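Local coordinates for protein type II restriction enzyme SfiI (PDB 2EZV) that recognises two GGCC blocks separated by five unspecified base pairs in double-stranded DNA and, as a tetramer, cleaves within the spacer to give 5'-phosphate ends, at residues 72-77 with 140-145; 31-36 with 243-248; 11-16 with 188-193; 64-69 with 82-87. All blocks are in the same frame, centred on the assembly; numbering follows the deposited sequence.

Overall arrangement
Contact 2 (31-36 with 243-248) encloses contacts 1 and 4 along the chain, and contact 3 (11-16 with 188-193) does the same, while contacts 2 and 3 cross each other. These two share helix 10-41 but lie on opposite sides of the chain's centre, their centres about 31 Å apart, so the helix is anchored near both ends. Contacts 1 and 4, with centres about 14 Å apart, alternate along the chain, meet at Val83 and fasten the loop after helix 49-62 to strands 80-86 and 141-145 of the mixed sheet. Pro140 and His188 join contacts 1 and 3. Contacts 1 and 2 border the second subunit and contact 4 also the third, tying them to the tetramer.

Contact 1: 72-77 with 140-145; sequences RRFAGF and PHLMLQ
Arg72 lays the NH1 end of its guanidinium against the isobutyl groups of Leu142 and Leu144, with NH1 3.1 Å from Leu142 CD2 and 3.3 Å from Leu144 CD2. The same nitrogen makes a weak hydrogen bond to Met143 O (3.3 Å, N-H...O 143°). Water 1 supports it: lying in the guanidinium plane, it accepts from Arg72 NH2 at 2.8 Å and donates to Met143 O at 2.6 Å, so the carbonyl receives one direct and one water-mediated link. A bend at chi2 (-55°) turns the arginine chain at CG, which itself lies 3.8 Å from Leu144 CD2. Beside it the side chains of Phe74 and Leu142 run antiparallel past one another, CD2 to CD2 4.0 Å.

Leu142 and Leu144 belong to strand 141-145 of the mixed sheet in this PD-(D/E)XK-clan nuclease, and their backbones pair with Ala154 and Leu152 of strand 151-167. Residues 72-77 form a loop leading to strand 80-86. Val83 of that strand touches both leucines and Phe74, while Val96 of strand 93-104 meets Phe74 and Leu142. On the subunit boundary, Phe74 O accepts a hydrogen bond from Tyr60 OH of the second subunit.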
# COMPACT_ATOMS: atom_id res chain seq x y z
N ARG D 72 -13.06 -3.93 -6.51
CA ARG D 72 -13.84 -5.11 -6.83
C ARG D 72 -13.01 -6.35 -6.53
O ARG D 72 -11.86 -6.46 -6.96
CB ARG D 72 -14.25 -5.09 -8.31
CG ARG D 72 -15.71 -5.43 -8.56
CD ARG D 72 -16.09 -6.76 -7.93
NE ARG D 72 -17.36 -7.29 -8.42
CZ ARG D 72 -17.67 -7.45 -9.70
NH1 ARG D 72 -16.82 -7.09 -10.65
NH2 ARG D 72 -18.82 -8.01 -10.04
N ARG D 73 -13.60 -7.29 -5.80
CA ARG D 73 -12.90 -8.52 -5.44
C ARG D 73 -13.82 -9.71 -5.62
O ARG D 73 -15.04 -9.57 -5.59
CB ARG D 73 -12.47 -8.46 -3.97
CG ARG D 73 -11.68 -7.23 -3.59
CD ARG D 73 -11.79 -6.95 -2.11
NE ARG D 73 -12.31 -5.62 -1.83
CZ ARG D 73 -13.47 -5.17 -2.29
NH1 ARG D 73 -14.22 -5.95 -3.05
NH2 ARG D 73 -13.89 -3.95 -2.00
N PHE D 74 -13.23 -10.89 -5.80
CA PHE D 74 -14.00 -12.12 -5.94
C PHE D 74 -13.17 -13.29 -5.40
O PHE D 74 -11.94 -13.24 -5.37
CB PHE D 74 -14.38 -12.36 -7.41
CG PHE D 74 -13.20 -12.56 -8.32
CD1 PHE D 74 -12.61 -13.82 -8.45
CD2 PHE D 74 -12.66 -11.50 -9.04
CE1 PHE D 74 -11.51 -14.01 -9.27
CE2 PHE D 74 -11.56 -11.68 -9.86
CZ PHE D 74 -10.98 -12.94 -9.98
N ALA D 75 -13.86 -14.34 -4.96
CA ALA D 75 -13.18 -15.52 -4.44
C ALA D 75 -13.16 -16.60 -5.53
O ALA D 75 -14.06 -16.65 -6.37
CB ALA D 75 -13.90 -16.03 -3.21
N GLY D 76 -12.14 -17.45 -5.51
CA GLY D 76 -12.03 -18.49 -6.52
C GLY D 76 -10.74 -19.25 -6.32
O GLY D 76 -9.87 -18.81 -5.56
N PHE D 77 -10.58 -20.39 -6.99
CA PHE D 77 -9.38 -21.20 -6.81
C PHE D 77 -8.09 -20.65 -7.41
O PHE D 77 -7.00 -21.14 -7.09
CB PHE D 77 -9.60 -22.62 -7.31
CG PHE D 77 -10.68 -23.35 -6.56
CD1 PHE D 77 -12.02 -23.17 -6.89
CD2 PHE D 77 -10.35 -24.21 -5.52
CE1 PHE D 77 -13.02 -23.83 -6.19
CE2 PHE D 77 -11.34 -24.87 -4.80
CZ PHE D 77 -12.68 -24.69 -5.14
N PRO D 140 -14.24 -14.51 -20.13
CA PRO D 140 -13.52 -13.56 -20.98
C PRO D 140 -13.32 -12.22 -20.28
O PRO D 140 -12.38 -11.48 -20.60
CB PRO D 140 -14.43 -13.44 -22.20
CG PRO D 140 -15.80 -13.57 -21.60
CD PRO D 140 -15.62 -14.72 -20.62
N HIS D 141 -14.19 -11.90 -19.33
CA HIS D 141 -14.09 -10.64 -18.62
C HIS D 141 -15.09 -10.55 -17.47
O HIS D 141 -16.07 -11.27 -17.44
CB HIS D 141 -14.34 -9.49 -19.60
CG HIS D 141 -15.62 -9.62 -20.37
ND1 HIS D 141 -16.86 -9.47 -19.79
CD2 HIS D 141 -15.85 -9.92 -21.67
CE1 HIS D 141 -17.80 -9.67 -20.70
NE2 HIS D 141 -17.21 -9.95 -21.85
N LEU D 142 -14.82 -9.65 -16.52
CA LEU D 142 -15.71 -9.45 -15.37
C LEU D 142 -16.38 -8.09 -15.54
O LEU D 142 -15.71 -7.07 -15.64
CB LEU D 142 -14.91 -9.46 -14.07
CG LEU D 142 -15.69 -9.27 -12.76
CD1 LEU D 142 -16.64 -10.44 -12.53
CD2 LEU D 142 -14.71 -9.16 -11.62
N MET D 143 -17.71 -8.08 -15.55
CA MET D 143 -18.43 -6.83 -15.71
C MET D 143 -18.38 -5.98 -14.45
O MET D 143 -18.66 -6.45 -13.35
CB MET D 143 -19.89 -7.11 -16.10
CG MET D 143 -20.04 -7.70 -17.50
SD MET D 143 -19.42 -6.59 -18.79
CE MET D 143 -20.51 -7.00 -20.14
N LEU D 144 -17.99 -4.72 -14.62
CA LEU D 144 -17.89 -3.78 -13.51
C LEU D 144 -19.01 -2.75 -13.67
O LEU D 144 -19.37 -2.39 -14.78
CB LEU D 144 -16.53 -3.06 -13.54
CG LEU D 144 -15.26 -3.92 -13.56
CD1 LEU D 144 -14.03 -3.01 -13.65
CD2 LEU D 144 -15.19 -4.77 -12.31
N GLN D 145 -19.55 -2.29 -12.55
CA GLN D 145 -20.63 -1.31 -12.58
C GLN D 145 -20.12 0.12 -12.53
O GLN D 145 -19.59 0.56 -11.50
CB GLN D 145 -21.58 -1.53 -11.40
CG GLN D 145 -22.74 -0.55 -11.35
CD GLN D 145 -23.62 -0.64 -12.58
OE1 GLN D 145 -24.14 -1.71 -12.89
NE2 GLN D 145 -23.78 0.47 -13.29
O HOH W 1 -19.68 -8.69 -12.60

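Contact 2: 31-36 with 243-248; sequences YSKEAK and SEYTQP
Ser32 and Lys33 of helix 10-41 receive residues 243-248, the latter part of the loop between strands 234-238 and 249-253, which include an ST turn in which Ser243 OG accepts from Tyr245 N. The tight part centres on Ser32. Its OG, set between the backbone N and the carbonyl carbon (chi1 76°), accepts Thr246 N at 2.8 Å with an N-H...O angle of 157°, and lies near the plane of the Tyr245 ring, at its edge. Gln29 O, one turn earlier in the helix, also bonds this hydroxyl, so Ser32 joins helix backbone to loop backbone. Thr246 also packs on Ser32, its CG2 3.7 Å from Ser32 CB, and Tyr239 OH bonds Ser32 O.

Next to this, Lys33 lies across Tyr245 in a CH-pi contact: CB sits over the centre of one ring face, 3.5 Å from the centroid and 9° off the normal. CD lies beyond the rim on the same side, 3.7 Å from Tyr245 CE1. Phe266 also meets the Tyr245 ring.

The outer part is looser in its charge pairing and more exposed. Lys33 and the exposed Glu244 extend alongside each other in one direction, with Lys33 CG 3.8 Å from Glu244 CB, and the carboxylate rests against Lys33 CE, 3.0 Å from Glu244 OE1. Their charged ends make only a long salt bridge, probably softened by solvent. Lys36 only brushes the loop; its amine pairs with Glu40. The Lys33 chain bends at chi4, and NZ stays 3.6 Å from Glu244 OE1, farther off than CE.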
# COMPACT_ATOMS: atom_id res chain seq x y z
N TYR D 31 12.74 -10.47 -7.38
CA TYR D 31 12.41 -11.24 -6.19
C TYR D 31 13.06 -12.63 -6.22
O TYR D 31 12.89 -13.41 -5.28
CB TYR D 31 10.90 -11.42 -6.08
CG TYR D 31 10.44 -11.96 -4.75
CD1 TYR D 31 10.52 -11.18 -3.59
CD2 TYR D 31 9.93 -13.26 -4.63
CE1 TYR D 31 10.11 -11.67 -2.35
CE2 TYR D 31 9.53 -13.76 -3.39
CZ TYR D 31 9.62 -12.97 -2.26
OH TYR D 31 9.24 -13.45 -1.03
N SER D 32 13.81 -12.93 -7.28
CA SER D 32 14.43 -14.25 -7.45
C SER D 32 15.40 -14.68 -6.35
O SER D 32 15.44 -15.86 -5.99
CB SER D 32 15.11 -14.35 -8.81
OG SER D 32 16.33 -13.63 -8.84
N LYS D 33 16.20 -13.76 -5.81
CA LYS D 33 17.14 -14.13 -4.76
C LYS D 33 16.39 -14.65 -3.54
O LYS D 33 16.71 -15.72 -3.01
CB LYS D 33 17.99 -12.92 -4.35
CG LYS D 33 19.00 -13.22 -3.24
CD LYS D 33 19.83 -11.99 -2.92
CE LYS D 33 20.80 -12.25 -1.79
NZ LYS D 33 20.10 -12.62 -0.53
N GLU D 34 15.40 -13.88 -3.08
CA GLU D 34 14.62 -14.27 -1.92
C GLU D 34 13.75 -15.48 -2.22
O GLU D 34 13.48 -16.30 -1.34
CB GLU D 34 13.74 -13.11 -1.45
CG GLU D 34 12.68 -13.52 -0.43
CD GLU D 34 12.01 -12.33 0.22
OE1 GLU D 34 10.90 -12.51 0.77
OE2 GLU D 34 12.59 -11.23 0.19
N ALA D 35 13.31 -15.60 -3.47
CA ALA D 35 12.49 -16.73 -3.88
C ALA D 35 13.26 -18.05 -3.74
O ALA D 35 12.74 -19.03 -3.19
CB ALA D 35 12.01 -16.56 -5.32
N LYS D 36 14.49 -18.06 -4.23
CA LYS D 36 15.32 -19.26 -4.16
C LYS D 36 15.51 -19.61 -2.69
O LYS D 36 15.35 -20.77 -2.29
CB LYS D 36 16.68 -19.02 -4.81
CG LYS D 36 17.53 -20.27 -4.92
CD LYS D 36 18.75 -20.04 -5.79
CE LYS D 36 19.60 -21.31 -5.92
NZ LYS D 36 20.23 -21.71 -4.62
N SER D 243 25.14 -16.04 -10.07
CA SER D 243 24.45 -15.03 -9.28
C SER D 243 23.35 -15.61 -8.39
O SER D 243 22.75 -16.63 -8.72
CB SER D 243 23.84 -13.99 -10.21
OG SER D 243 23.15 -12.99 -9.48
N GLU D 244 23.07 -14.93 -7.28
CA GLU D 244 22.03 -15.36 -6.35
C GLU D 244 20.66 -15.15 -6.98
O GLU D 244 19.69 -15.81 -6.62
CB GLU D 244 22.08 -14.57 -5.05
CG GLU D 244 23.42 -14.53 -4.35
CD GLU D 244 23.32 -13.80 -3.01
OE1 GLU D 244 22.87 -14.44 -2.04
OE2 GLU D 244 23.66 -12.59 -2.95
N TYR D 245 20.58 -14.20 -7.91
CA TYR D 245 19.33 -13.92 -8.59
C TYR D 245 19.35 -14.73 -9.87
O TYR D 245 20.39 -15.23 -10.27
CB TYR D 245 19.20 -12.45 -8.97
CG TYR D 245 19.12 -11.48 -7.82
CD1 TYR D 245 20.26 -11.10 -7.11
CD2 TYR D 245 17.90 -10.91 -7.45
CE1 TYR D 245 20.19 -10.17 -6.07
CE2 TYR D 245 17.81 -9.99 -6.42
CZ TYR D 245 18.96 -9.62 -5.73
OH TYR D 245 18.86 -8.72 -4.70
N THR D 246 18.19 -14.84 -10.51
CA THR D 246 18.11 -15.56 -11.76
C THR D 246 18.75 -14.70 -12.87
O THR D 246 19.01 -13.52 -12.67
CB THR D 246 16.64 -15.83 -12.14
OG1 THR D 246 15.87 -14.64 -11.96
CG2 THR D 246 16.06 -16.96 -11.28
N GLN D 247 19.00 -15.31 -14.02
CA GLN D 247 19.57 -14.59 -15.15
C GLN D 247 18.44 -13.76 -15.76
O GLN D 247 17.45 -14.30 -16.27
CB GLN D 247 20.13 -15.57 -16.19
CG GLN D 247 21.30 -16.40 -15.68
CD GLN D 247 22.56 -15.58 -15.45
OE1 GLN D 247 23.43 -15.97 -14.67
NE2 GLN D 247 22.67 -14.44 -16.14
N PRO D 248 18.57 -12.42 -15.72
CA PRO D 248 17.55 -11.52 -16.27
C PRO D 248 17.51 -11.61 -17.79
O PRO D 248 18.13 -10.82 -18.49
CB PRO D 248 18.02 -10.16 -15.78
CG PRO D 248 19.52 -10.31 -15.87
CD PRO D 248 19.74 -11.67 -15.25

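Contact 3: 11-16 with 188-193; sequences DELESV and HARLKQ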
# COMPACT_ATOMS: atom_id res chain seq x y z
N ASP D 11 -4.15 -7.52 -32.40
CA ASP D 11 -2.76 -7.15 -32.15
C ASP D 11 -2.59 -6.35 -30.87
O ASP D 11 -1.70 -6.62 -30.06
CB ASP D 11 -2.18 -6.36 -33.33
CG ASP D 11 -1.66 -7.26 -34.42
OD1 ASP D 11 -1.67 -8.50 -34.22
OD2 ASP D 11 -1.22 -6.73 -35.46
N GLU D 12 -3.45 -5.35 -30.69
CA GLU D 12 -3.40 -4.50 -29.51
C GLU D 12 -3.69 -5.32 -28.26
O GLU D 12 -3.09 -5.09 -27.21
CB GLU D 12 -4.40 -3.35 -29.65
CG GLU D 12 -4.20 -2.58 -30.95
CD GLU D 12 -5.30 -1.58 -31.23
OE1 GLU D 12 -6.48 -1.87 -30.95
OE2 GLU D 12 -4.98 -0.50 -31.77
N LEU D 13 -4.59 -6.29 -28.39
CA LEU D 13 -4.94 -7.16 -27.27
C LEU D 13 -3.72 -7.97 -26.84
O LEU D 13 -3.44 -8.07 -25.65
CB LEU D 13 -6.08 -8.11 -27.66
CG LEU D 13 -6.48 -9.12 -26.58
CD1 LEU D 13 -6.78 -8.37 -25.29
CD2 LEU D 13 -7.68 -9.93 -27.02
N GLU D 14 -3.00 -8.55 -27.79
CA GLU D 14 -1.81 -9.33 -27.46
C GLU D 14 -0.79 -8.42 -26.80
O GLU D 14 -0.05 -8.82 -25.89
CB GLU D 14 -1.19 -9.96 -28.71
CG GLU D 14 -2.09 -10.93 -29.47
CD GLU D 14 -1.29 -12.01 -30.18
OE1 GLU D 14 -1.56 -12.28 -31.37
OE2 GLU D 14 -0.40 -12.60 -29.53
N SER D 15 -0.75 -7.18 -27.27
CA SER D 15 0.17 -6.19 -26.75
C SER D 15 -0.03 -5.95 -25.26
O SER D 15 0.94 -5.82 -24.51
CB SER D 15 -0.00 -4.88 -27.52
OG SER D 15 0.88 -3.89 -27.04
N VAL D 16 -1.29 -5.88 -24.81
CA VAL D 16 -1.53 -5.65 -23.40
C VAL D 16 -1.17 -6.88 -22.59
O VAL D 16 -0.82 -6.78 -21.41
CB VAL D 16 -3.00 -5.26 -23.08
CG1 VAL D 16 -3.67 -4.68 -24.30
CG2 VAL D 16 -3.74 -6.45 -22.53
N HIS D 188 -5.85 -14.73 -24.69
CA HIS D 188 -7.25 -14.52 -24.37
C HIS D 188 -8.13 -15.26 -25.39
O HIS D 188 -7.72 -15.51 -26.53
CB HIS D 188 -7.55 -13.02 -24.39
CG HIS D 188 -8.94 -12.67 -23.98
ND1 HIS D 188 -10.02 -12.81 -24.82
CD2 HIS D 188 -9.43 -12.17 -22.82
CE1 HIS D 188 -11.12 -12.41 -24.20
NE2 HIS D 188 -10.79 -12.02 -22.99
N ALA D 189 -9.33 -15.62 -24.96
CA ALA D 189 -10.28 -16.32 -25.81
C ALA D 189 -10.39 -15.69 -27.20
O ALA D 189 -10.40 -16.40 -28.21
CB ALA D 189 -11.65 -16.36 -25.13
N ARG D 190 -10.47 -14.36 -27.26
CA ARG D 190 -10.60 -13.64 -28.53
C ARG D 190 -9.53 -14.01 -29.55
O ARG D 190 -9.69 -13.73 -30.74
CB ARG D 190 -10.53 -12.13 -28.32
CG ARG D 190 -11.81 -11.46 -27.89
CD ARG D 190 -11.61 -9.95 -27.95
NE ARG D 190 -11.38 -9.52 -29.33
CZ ARG D 190 -10.90 -8.34 -29.68
NH1 ARG D 190 -10.59 -7.43 -28.76
NH2 ARG D 190 -10.74 -8.05 -30.96
N LEU D 191 -8.45 -14.62 -29.08
CA LEU D 191 -7.32 -14.99 -29.92
C LEU D 191 -7.31 -16.46 -30.37
O LEU D 191 -6.30 -16.95 -30.87
CB LEU D 191 -6.01 -14.68 -29.19
CG LEU D 191 -5.82 -13.21 -28.82
CD1 LEU D 191 -4.68 -13.06 -27.83
CD2 LEU D 191 -5.55 -12.42 -30.09
N LYS D 192 -8.44 -17.15 -30.19
CA LYS D 192 -8.51 -18.56 -30.57
C LYS D 192 -8.13 -18.83 -32.02
O LYS D 192 -7.29 -19.68 -32.29
CB LYS D 192 -9.92 -19.11 -30.30
CG LYS D 192 -10.05 -20.57 -30.71
CD LYS D 192 -11.28 -21.22 -30.11
CE LYS D 192 -11.40 -22.65 -30.60
NZ LYS D 192 -10.12 -23.41 -30.45
N GLN D 193 -8.74 -18.10 -32.96
CA GLN D 193 -8.44 -18.29 -34.37
C GLN D 193 -6.93 -18.23 -34.66
O GLN D 193 -6.44 -18.95 -35.54
CB GLN D 193 -9.18 -17.24 -35.21
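Leu13 points one methyl, CD2, from helix 10-41 into the turn that follows strand 176-186, where it touches His188, Arg190 and Leu191. Leu13 and Arg190 cross obliquely: CD2 lies 3.8 Å from Arg190 CB and 4.0 Å from Arg190 CD, so it is the aliphatic base of the arginine that is touched. The methyl also approaches His188 CB at 4.1 Å and Leu191 CG at 4.2 Å. Leu13 CG stands anti to the backbone N (chi1 177°), which sets CG toward the turn, and chi2 (54°) then sets the methyls.

One residue further on, Glu14 meets Leu191 with its CG, which rests against both leucine methyls, 3.7 Å from Leu191 CD1 and 3.8 Å from Leu191 CD2.

The turn is shaped by its own bonds. Arg190 N donates to His188 ND1 at 2.9 Å, nearly straight (168°) and close to the imidazole plane, which fixes the ring against the short 3-10 segment 189-190. Leu191 then takes the N-cap position of helix 192-195. On its other side His188 NE2 bonds Pro140 O, tying the turn to the start of strand 141-145.

No hydrogen bond crosses between the two segments. The polar ends turn to other partners: Glu14 reaches Tyr195, Arg194 and Arg233, and Arg190 bonds Leu8 O. The hydrocarbon parts therefore bury one another while the carboxylate, shared among two arginines and a tyrosine, is probably held in its charged form.

Contact 4: 64-69 with 82-87; sequences VAETYP and RVRWLP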
# COMPACT_ATOMS: atom_id res chain seq x y z
N VAL D 64 3.71 -6.62 -5.10
CA VAL D 64 4.55 -5.45 -4.95
C VAL D 64 4.65 -4.64 -6.26
O VAL D 64 5.07 -3.48 -6.26
CB VAL D 64 5.95 -5.95 -4.43
CG1 VAL D 64 7.05 -5.62 -5.41
CG2 VAL D 64 6.21 -5.41 -3.04
N ALA D 65 4.21 -5.24 -7.36
CA ALA D 65 4.26 -4.62 -8.67
C ALA D 65 2.88 -4.43 -9.29
O ALA D 65 2.73 -4.49 -10.51
CB ALA D 65 5.11 -5.48 -9.59
N GLU D 66 1.88 -4.18 -8.46
CA GLU D 66 0.51 -4.01 -8.93
C GLU D 66 0.23 -2.59 -9.47
O GLU D 66 1.09 -1.71 -9.38
CB GLU D 66 -0.44 -4.35 -7.78
CG GLU D 66 -1.78 -4.92 -8.20
CD GLU D 66 -1.66 -6.09 -9.15
OE1 GLU D 66 -1.18 -7.17 -8.75
OE2 GLU D 66 -2.07 -5.92 -10.31
N THR D 67 -0.96 -2.39 -10.05
CA THR D 67 -1.33 -1.07 -10.56
C THR D 67 -2.74 -0.62 -10.16
O THR D 67 -3.57 -1.43 -9.76
CB THR D 67 -1.26 -0.98 -12.12
OG1 THR D 67 -2.25 -1.85 -12.71
CG2 THR D 67 0.13 -1.36 -12.62
N TYR D 68 -2.96 0.69 -10.27
CA TYR D 68 -4.23 1.37 -10.00
C TYR D 68 -5.38 0.40 -9.69
O TYR D 68 -6.12 0.00 -10.59
CB TYR D 68 -4.57 2.20 -11.24
CG TYR D 68 -5.69 3.20 -11.12
CD1 TYR D 68 -5.98 4.06 -12.19
CD2 TYR D 68 -6.45 3.32 -9.95
CE1 TYR D 68 -7.00 5.01 -12.09
CE2 TYR D 68 -7.47 4.27 -9.84
CZ TYR D 68 -7.74 5.12 -10.92
OH TYR D 68 -8.72 6.08 -10.82
N PRO D 69 -5.54 0.02 -8.42
CA PRO D 69 -6.60 -0.91 -8.02
C PRO D 69 -8.05 -0.48 -8.27
O PRO D 69 -8.40 0.70 -8.18
CB PRO D 69 -6.34 -1.13 -6.52
CG PRO D 69 -4.87 -0.84 -6.36
CD PRO D 69 -4.70 0.37 -7.25
N ARG D 82 -6.42 -9.91 -9.08
CA ARG D 82 -6.64 -8.52 -8.74
C ARG D 82 -7.35 -7.83 -9.89
O ARG D 82 -6.96 -7.99 -11.05
CB ARG D 82 -5.31 -7.79 -8.48
CG ARG D 82 -4.56 -8.19 -7.20
CD ARG D 82 -5.36 -7.90 -5.92
NE ARG D 82 -4.57 -8.25 -4.73
CZ ARG D 82 -5.01 -8.15 -3.47
NH1 ARG D 82 -6.24 -7.72 -3.20
NH2 ARG D 82 -4.20 -8.50 -2.47
N VAL D 83 -8.41 -7.09 -9.58
CA VAL D 83 -9.15 -6.33 -10.59
C VAL D 83 -8.47 -4.96 -10.51
O VAL D 83 -8.41 -4.37 -9.43
CB VAL D 83 -10.65 -6.19 -10.22
CG1 VAL D 83 -11.40 -5.45 -11.33
CG2 VAL D 83 -11.26 -7.57 -9.96
N ARG D 84 -7.98 -4.46 -11.64
CA ARG D 84 -7.24 -3.20 -11.63
C ARG D 84 -7.32 -2.47 -12.97
O ARG D 84 -7.84 -3.00 -13.94
CB ARG D 84 -5.77 -3.50 -11.35
CG ARG D 84 -5.16 -4.34 -12.48
CD ARG D 84 -3.76 -4.86 -12.24
NE ARG D 84 -3.22 -5.36 -13.50
CZ ARG D 84 -2.00 -5.87 -13.67
NH1 ARG D 84 -1.16 -5.98 -12.65
NH2 ARG D 84 -1.60 -6.24 -14.89
N TRP D 85 -6.78 -1.25 -13.02
CA TRP D 85 -6.73 -0.47 -14.25
C TRP D 85 -5.31 -0.64 -14.79
O TRP D 85 -4.34 -0.48 -14.05
CB TRP D 85 -6.95 1.03 -13.98
CG TRP D 85 -8.33 1.43 -13.60
CD1 TRP D 85 -8.77 1.79 -12.36
CD2 TRP D 85 -9.45 1.61 -14.49
NE1 TRP D 85 -10.08 2.20 -12.42
CE2 TRP D 85 -10.52 2.10 -13.71
CE3 TRP D 85 -9.64 1.42 -15.87
CZ2 TRP D 85 -11.77 2.41 -14.26
CZ3 TRP D 85 -10.88 1.73 -16.42
CH2 TRP D 85 -11.93 2.22 -15.61
N LEU D 86 -5.19 -0.96 -16.06
CA LEU D 86 -3.89 -1.13 -16.65
C LEU D 86 -3.63 0.02 -17.63
O LEU D 86 -4.22 0.08 -18.70
CB LEU D 86 -3.80 -2.46 -17.39
CG LEU D 86 -2.46 -2.79 -18.07
CD1 LEU D 86 -1.38 -2.92 -17.01
CD2 LEU D 86 -2.58 -4.08 -18.89
N PRO D 87 -2.76 0.96 -17.26
CA PRO D 87 -2.50 2.07 -18.18
C PRO D 87 -1.74 1.59 -19.42
O PRO D 87 -0.86 0.73 -19.32
CB PRO D 87 -1.69 3.05 -17.34
CG PRO D 87 -1.01 2.19 -16.35
CD PRO D 87 -2.06 1.16 -15.97
O HOH W 2 1.72 -6.64 -12.45
O HOH W 3 -10.97 2.37 -9.69
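A single beta bridge, Pro69 with Arg84, attaches the loop after helix 49-62 to strand 80-86 of the mixed sheet; the short segments 66-69 and 82-87 run 93° apart. Trp85 N donates to Tyr68 O (2.8 Å, N-H...O 166°). The neighbouring Thr67 OG1 donates to Trp85 O at 2.8 Å from a position tilted out of the carbonyl plane, so both backbone polar groups of Trp85 are engaged by the loop.

The side chains of Tyr68 and Trp85 extend in the same direction, their rings meeting obliquely: the tyrosine ring and the five-membered ring of Trp85 are inclined at 41° with centroids 4.2 Å apart. Trp85 CD1 sits over the centre of one tyrosine face, 3.4 Å above its plane. Tyr68 CG, anti to the backbone N, lies 3.6 Å from Trp85 CD1.

Next to Thr67, the Arg84 chain runs extended from CG to NE, its CD 3.4 Å from Thr67 OG1. Its guanidinium forms a salt bridge from NH1 to the Glu66 carboxylate, whose position is less certain. Tyr80 OH bonds Glu66 OE1, and Gln95 OE1 accepts from Arg84 NH2, so the ion pair has polar support from the sheet. Arg82 brings its aliphatic part to Glu66 but pairs at its tip with Glu63 of the second subunit. Across the third-subunit interface, Thr67 packs on Thr67 of that subunit.

Water bridges two places: water 2 links Ala65 O to Arg84 NH1, and water 3, which bonds Pro69 O weakly, lies in the indole plane and accepts from Trp85 NE1 at 2.9 Å.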